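Local coordinates for protein vibralactone Cyclase (Boreostereum vibrans, PDB 6KD0) that probably catalyses the cyclization that forms the fused bicyclic beta-lactone of vibralactone, using an alpha/beta hydrolase fold, at residues A[71-75]-A[76-80]; A[138-141]-A[142-146]; A[210-213]-A[214-218]. All coordinates share one frame; numbering follows the deposited sequence.

Interaction 1: A[71-75]-A[76-80]; sequences IPVEG and TNMHV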
# COMPACT_ATOMS: atom_id res chain seq x y z
N ILE A 71 -20.24 -5.66 0.77
CA ILE A 71 -20.08 -6.95 0.08
C ILE A 71 -19.86 -8.08 1.09
O ILE A 71 -19.32 -7.84 2.17
CB ILE A 71 -18.94 -6.89 -0.96
CG1 ILE A 71 -17.57 -6.84 -0.29
CG2 ILE A 71 -19.14 -5.71 -1.91
CD1 ILE A 71 -16.42 -7.07 -1.25
N PRO A 72 -20.25 -9.32 0.79
CA PRO A 72 -20.06 -10.39 1.77
C PRO A 72 -18.60 -10.83 1.81
O PRO A 72 -17.95 -10.95 0.77
CB PRO A 72 -20.97 -11.50 1.26
CG PRO A 72 -20.98 -11.31 -0.21
CD PRO A 72 -20.91 -9.82 -0.43
N VAL A 73 -18.09 -11.05 3.02
CA VAL A 73 -16.81 -11.72 3.24
C VAL A 73 -17.05 -12.78 4.31
O VAL A 73 -18.17 -12.90 4.84
CB VAL A 73 -15.70 -10.74 3.66
CG1 VAL A 73 -15.48 -9.70 2.58
CG2 VAL A 73 -16.06 -10.07 4.98
N GLU A 74 -16.01 -13.54 4.66
CA GLU A 74 -16.17 -14.69 5.54
C GLU A 74 -16.72 -14.21 6.87
O GLU A 74 -16.02 -13.58 7.67
CB GLU A 74 -14.86 -15.44 5.72
CG GLU A 74 -15.08 -16.88 6.22
CD GLU A 74 -13.79 -17.64 6.54
OE1 GLU A 74 -12.72 -17.25 6.01
OE2 GLU A 74 -13.85 -18.62 7.31
N GLY A 75 -18.00 -14.45 7.09
CA GLY A 75 -18.59 -14.20 8.38
C GLY A 75 -19.05 -12.79 8.61
O GLY A 75 -19.46 -12.48 9.74
N THR A 76 -19.04 -11.92 7.61
CA THR A 76 -19.53 -10.55 7.82
C THR A 76 -19.64 -9.87 6.46
O THR A 76 -19.48 -10.52 5.42
CB THR A 76 -18.62 -9.79 8.81
OG1 THR A 76 -19.30 -8.63 9.30
CG2 THR A 76 -17.29 -9.39 8.19
N ASN A 77 -19.96 -8.58 6.45
CA ASN A 77 -19.94 -7.77 5.24
C ASN A 77 -18.84 -6.73 5.38
O ASN A 77 -18.46 -6.35 6.49
CB ASN A 77 -21.27 -7.03 5.00
CG ASN A 77 -22.39 -7.94 4.53
OD1 ASN A 77 -22.19 -8.88 3.77
ND2 ASN A 77 -23.61 -7.61 4.96
N MET A 78 -18.34 -6.25 4.24
CA MET A 78 -17.22 -5.32 4.18
C MET A 78 -17.64 -4.12 3.34
O MET A 78 -18.24 -4.29 2.28
CB MET A 78 -15.97 -5.98 3.55
CG MET A 78 -14.84 -5.01 3.30
SD MET A 78 -13.26 -5.75 2.80
CE MET A 78 -13.71 -6.43 1.20
N HIS A 79 -17.36 -2.92 3.84
CA HIS A 79 -17.59 -1.71 3.07
C HIS A 79 -16.54 -1.54 1.97
O HIS A 79 -15.34 -1.73 2.21
CB HIS A 79 -17.58 -0.49 3.99
CG HIS A 79 -17.56 0.82 3.26
ND1 HIS A 79 -16.61 1.79 3.51
CD2 HIS A 79 -18.35 1.30 2.28
CE1 HIS A 79 -16.84 2.83 2.72
NE2 HIS A 79 -17.88 2.56 1.96
N VAL A 80 -17.00 -1.18 0.78
CA VAL A 80 -16.16 -0.93 -0.38
C VAL A 80 -16.58 0.42 -0.95
O VAL A 80 -17.77 0.70 -1.07
CB VAL A 80 -16.36 -2.05 -1.44
CG1 VAL A 80 -15.68 -1.68 -2.72
CG2 VAL A 80 -15.87 -3.39 -0.92
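Ile71 lies alongside Met78, the two side chains pointing the same way, and its CD1 meets the Met78 CE methyl at 3.7 Å. The same CD1 of Ile71 also touches CG2 of Val80 at 3.7 Å. Ile71 reaches both because its CG1 branch stands between the backbone N and the carbonyl carbon (chi1 72°), while Met78 runs out extended and bends only at its last torsion (chi3 66°), which brings CE against the side chains of Ile71 and Val73. Next along, Val73 crosses Met78 at about a right angle, its CG1 3.9 Å from Met78 CB, and its other methyl, CG2, packs against CG2 of Thr76 at 3.5 Å.

Ile71, Val73, Thr76 and Met78 project from one face of a beta hairpin with a two-residue loop, Glu74 and Gly75. The antiparallel pairs Ile71–Met78 and Val73–Thr76 are each closed by two backbone hydrogen bonds, with the non-hydrogen-bonded pair Pro72–Asn77 between them on the other face. A type II turn from Val73 to Thr76 reverses the chain, with Gly75 at the positive phi of its third position. Arg135 donates a hydrogen bond to Glu74 O from outside.

The chemistry is therefore divided: backbone bonds set the register of the strands, while methyl groups of Ile71, Val73 and Met78 make mainly apolar the face that helix 144-158 covers with Trp155, Ala151 and Asp148.

Interaction 2: A[138-141]-A[142-146]; sequences PESS and SPTGA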
# COMPACT_ATOMS: atom_id res chain seq x y z
N PRO A 138 -6.01 -6.00 16.47
CA PRO A 138 -5.94 -7.40 16.89
C PRO A 138 -7.29 -8.09 16.98
O PRO A 138 -7.31 -9.29 17.22
CB PRO A 138 -5.31 -7.30 18.28
CG PRO A 138 -5.81 -5.99 18.83
CD PRO A 138 -5.90 -5.07 17.61
N GLU A 139 -8.38 -7.33 16.82
CA GLU A 139 -9.72 -7.92 16.91
C GLU A 139 -9.89 -9.09 15.95
O GLU A 139 -10.55 -10.09 16.28
CB GLU A 139 -10.78 -6.86 16.67
CG GLU A 139 -10.89 -5.81 17.77
CD GLU A 139 -9.95 -4.63 17.58
OE1 GLU A 139 -9.13 -4.64 16.63
OE2 GLU A 139 -10.04 -3.68 18.40
N SER A 140 -9.33 -9.00 14.75
CA SER A 140 -9.27 -10.12 13.81
C SER A 140 -7.80 -10.45 13.56
O SER A 140 -7.04 -9.57 13.18
CB SER A 140 -9.94 -9.76 12.48
OG SER A 140 -11.33 -9.50 12.61
N SER A 141 -7.42 -11.72 13.72
CA SER A 141 -6.03 -12.12 13.48
C SER A 141 -5.78 -12.40 12.01
O SER A 141 -6.69 -12.79 11.27
CB SER A 141 -5.69 -13.38 14.28
OG SER A 141 -5.91 -13.13 15.66
N SER A 142 -4.52 -12.22 11.58
CA SER A 142 -4.10 -12.66 10.25
C SER A 142 -4.41 -14.15 10.10
O SER A 142 -4.16 -14.92 11.02
CB SER A 142 -2.60 -12.41 10.06
OG SER A 142 -2.10 -13.05 8.88
N PRO A 143 -4.90 -14.60 8.94
CA PRO A 143 -5.03 -13.87 7.67
C PRO A 143 -6.41 -13.30 7.38
O PRO A 143 -6.78 -13.20 6.20
CB PRO A 143 -4.68 -14.94 6.64
CG PRO A 143 -5.22 -16.22 7.25
CD PRO A 143 -5.18 -16.04 8.76
N THR A 144 -7.14 -12.82 8.38
CA THR A 144 -8.48 -12.29 8.10
C THR A 144 -8.41 -11.06 7.21
O THR A 144 -9.16 -10.95 6.23
CB THR A 144 -9.22 -11.98 9.40
OG1 THR A 144 -9.36 -13.20 10.12
CG2 THR A 144 -10.60 -11.39 9.07
N GLY A 145 -7.51 -10.13 7.53
CA GLY A 145 -7.39 -8.93 6.71
C GLY A 145 -7.05 -9.26 5.27
O GLY A 145 -7.66 -8.73 4.33
N ALA A 146 -6.08 -10.16 5.07
CA ALA A 146 -5.68 -10.57 3.73
C ALA A 146 -6.83 -11.23 2.98
O ALA A 146 -7.04 -10.97 1.79
CB ALA A 146 -4.47 -11.50 3.82
O HOH W 1 -6.50 -9.70 10.11
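Ser141 O is gripped twice by Thr144. The backbone N of Thr144 donates to Ser141 O at 2.9 Å, lying in the carbonyl plane on a lone pair. The hydroxyl of the same residue adds a second bond, OG1 to Ser141 O at 2.9 Å, and comes in nearly along the C=O axis. Both donors can serve one acceptor because OG1 lies beside its own backbone N (chi1 -61°). That rotation sends the other branch toward Ser140, where Thr144 CG2 meets Ser140 CB at 3.8 Å.

A water extends the link: it accepts from Gly145 N at 2.8 Å and donates to Ser140 O at 3.1 Å. Successive carbonyls of the loop thus take up, directly or through water, the first two amide hydrogens of the helix, which would otherwise lack acceptors within it. Pro143, at the N-cap position and preceded by a cis peptide bond, has no amide hydrogen to offer.

The site is the entry to helix 144-158, reached by a loop from strand 128-132. Arg135 of that loop touches Ser140 and Thr144, Pro138 rests on helix 35-54, and Ala146 turns onto Leu182 and Trp189 of helix 178-192.

Interaction 3: A[210-213]-A[214-218]; sequences PTCH and PEAMP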
# COMPACT_ATOMS: atom_id res chain seq x y z
N PRO A 210 5.78 -4.07 4.88
CA PRO A 210 6.42 -5.22 5.52
C PRO A 210 6.27 -6.42 4.58
O PRO A 210 5.31 -6.51 3.82
CB PRO A 210 5.62 -5.42 6.82
CG PRO A 210 4.26 -4.78 6.54
CD PRO A 210 4.47 -3.73 5.47
N THR A 211 7.28 -7.29 4.59
CA THR A 211 7.27 -8.46 3.72
C THR A 211 7.51 -9.77 4.44
O THR A 211 7.24 -10.83 3.86
CB THR A 211 8.31 -8.33 2.60
OG1 THR A 211 9.62 -8.34 3.18
CG2 THR A 211 8.10 -7.03 1.83
N CYS A 212 7.99 -9.75 5.68
CA CYS A 212 8.34 -11.00 6.34
C CYS A 212 8.37 -10.78 7.84
O CYS A 212 8.98 -9.82 8.32
CB CYS A 212 9.70 -11.51 5.85
SG CYS A 212 10.02 -13.21 6.34
N HIS A 213 7.73 -11.68 8.58
CA HIS A 213 7.89 -11.72 10.02
C HIS A 213 9.37 -11.89 10.38
O HIS A 213 10.06 -12.72 9.78
CB HIS A 213 7.06 -12.87 10.59
CG HIS A 213 6.79 -12.74 12.05
ND1 HIS A 213 7.79 -12.80 13.00
CD2 HIS A 213 5.63 -12.58 12.74
CE1 HIS A 213 7.26 -12.67 14.20
NE2 HIS A 213 5.95 -12.53 14.07
N PRO A 214 9.88 -11.13 11.35
CA PRO A 214 11.30 -11.28 11.72
C PRO A 214 11.67 -12.69 12.15
O PRO A 214 12.79 -13.15 11.91
CB PRO A 214 11.46 -10.28 12.87
CG PRO A 214 10.43 -9.23 12.58
CD PRO A 214 9.25 -9.98 12.02
N GLU A 215 10.75 -13.40 12.80
CA GLU A 215 11.04 -14.76 13.22
C GLU A 215 11.04 -15.75 12.06
O GLU A 215 11.46 -16.89 12.26
CB GLU A 215 10.05 -15.18 14.30
CG GLU A 215 10.11 -14.23 15.51
CD GLU A 215 9.28 -14.70 16.69
OE1 GLU A 215 9.55 -14.24 17.82
OE2 GLU A 215 8.37 -15.53 16.49
N ALA A 216 10.61 -15.34 10.87
CA ALA A 216 10.61 -16.20 9.70
C ALA A 216 11.58 -15.75 8.61
O ALA A 216 11.58 -16.34 7.52
CB ALA A 216 9.20 -16.30 9.11
N MET A 217 12.38 -14.72 8.86
CA MET A 217 13.36 -14.27 7.89
C MET A 217 14.32 -15.42 7.57
O MET A 217 14.93 -15.98 8.49
CB MET A 217 14.14 -13.08 8.43
CG MET A 217 15.16 -12.52 7.47
SD MET A 217 14.39 -11.87 5.99
CE MET A 217 13.29 -10.62 6.69
N PRO A 218 14.48 -15.80 6.30
CA PRO A 218 15.38 -16.92 5.99
C PRO A 218 16.80 -16.60 6.40
O PRO A 218 17.28 -15.47 6.23
CB PRO A 218 15.24 -17.06 4.47
CG PRO A 218 13.91 -16.47 4.17
CD PRO A 218 13.82 -15.30 5.10
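His213 closes this turn with both its ring and its carbonyl. At the ring edge, Glu215 N donates to His213 ND1 at 3.0 Å, only 5° out of the ring plane. The ring gets there by holding CG anti to its backbone N (chi1 -162°), which carries it forward along the chain until ND1 faces Glu215 N. Glu215 runs beside it in the same direction, its CG 3.5 Å from His213 CE1, with the carboxylate plane turned 47° from the ring. On the backbone, Ala216 N donates to His213 O at 2.9 Å from well above the carbonyl plane. Pro214 and Glu215 are the middle residues of this four-residue turn, and their backbone angles fit type I.

One residue earlier, Cys212 packs against the far limb of the turn. Met217, bent at chi2 and chi3, folds its CE methyl to within 3.8 Å of Cys212 CB, and Cys212 SG stands 4.2 Å from Ala216 CB.

Further out, Ser260 holds His213 N, and Glu286 of helix 284-296 accepts from both Thr211 N and Cys212 N through one carboxylate oxygen. Tyr243 and Asn246 of helix 239-249 lie against Pro214.

Accepting an amide hydrogen at ND1 suggests that this nitrogen is unprotonated, so that the proton of a neutral ring would probably sit on NE2. The imidazole then serves as an acceptor within the turn.

Along the chain the three contacts follow in series, each joining residues close in sequence. Interaction 1 is the hairpin of strands 64-73 and 76-85 at one margin of the eight-stranded mixed sheet. Interaction 2 opens helix 144-158, which packs on that hairpin; their centres are about 14 Å apart and nearest atoms about 6 Å, with Arg135 touching both. Interaction 3, in the loop after strand 203-207, lies about 17 Å from interaction 2 and about 29 Å from interaction 1, between centres. Helix 178-192 connects the later two, meeting Ala146 and, through Asn181, Pro210. This helix follows Ser177, the probable nucleophile on its elbow, so both contacts border the helix that starts there.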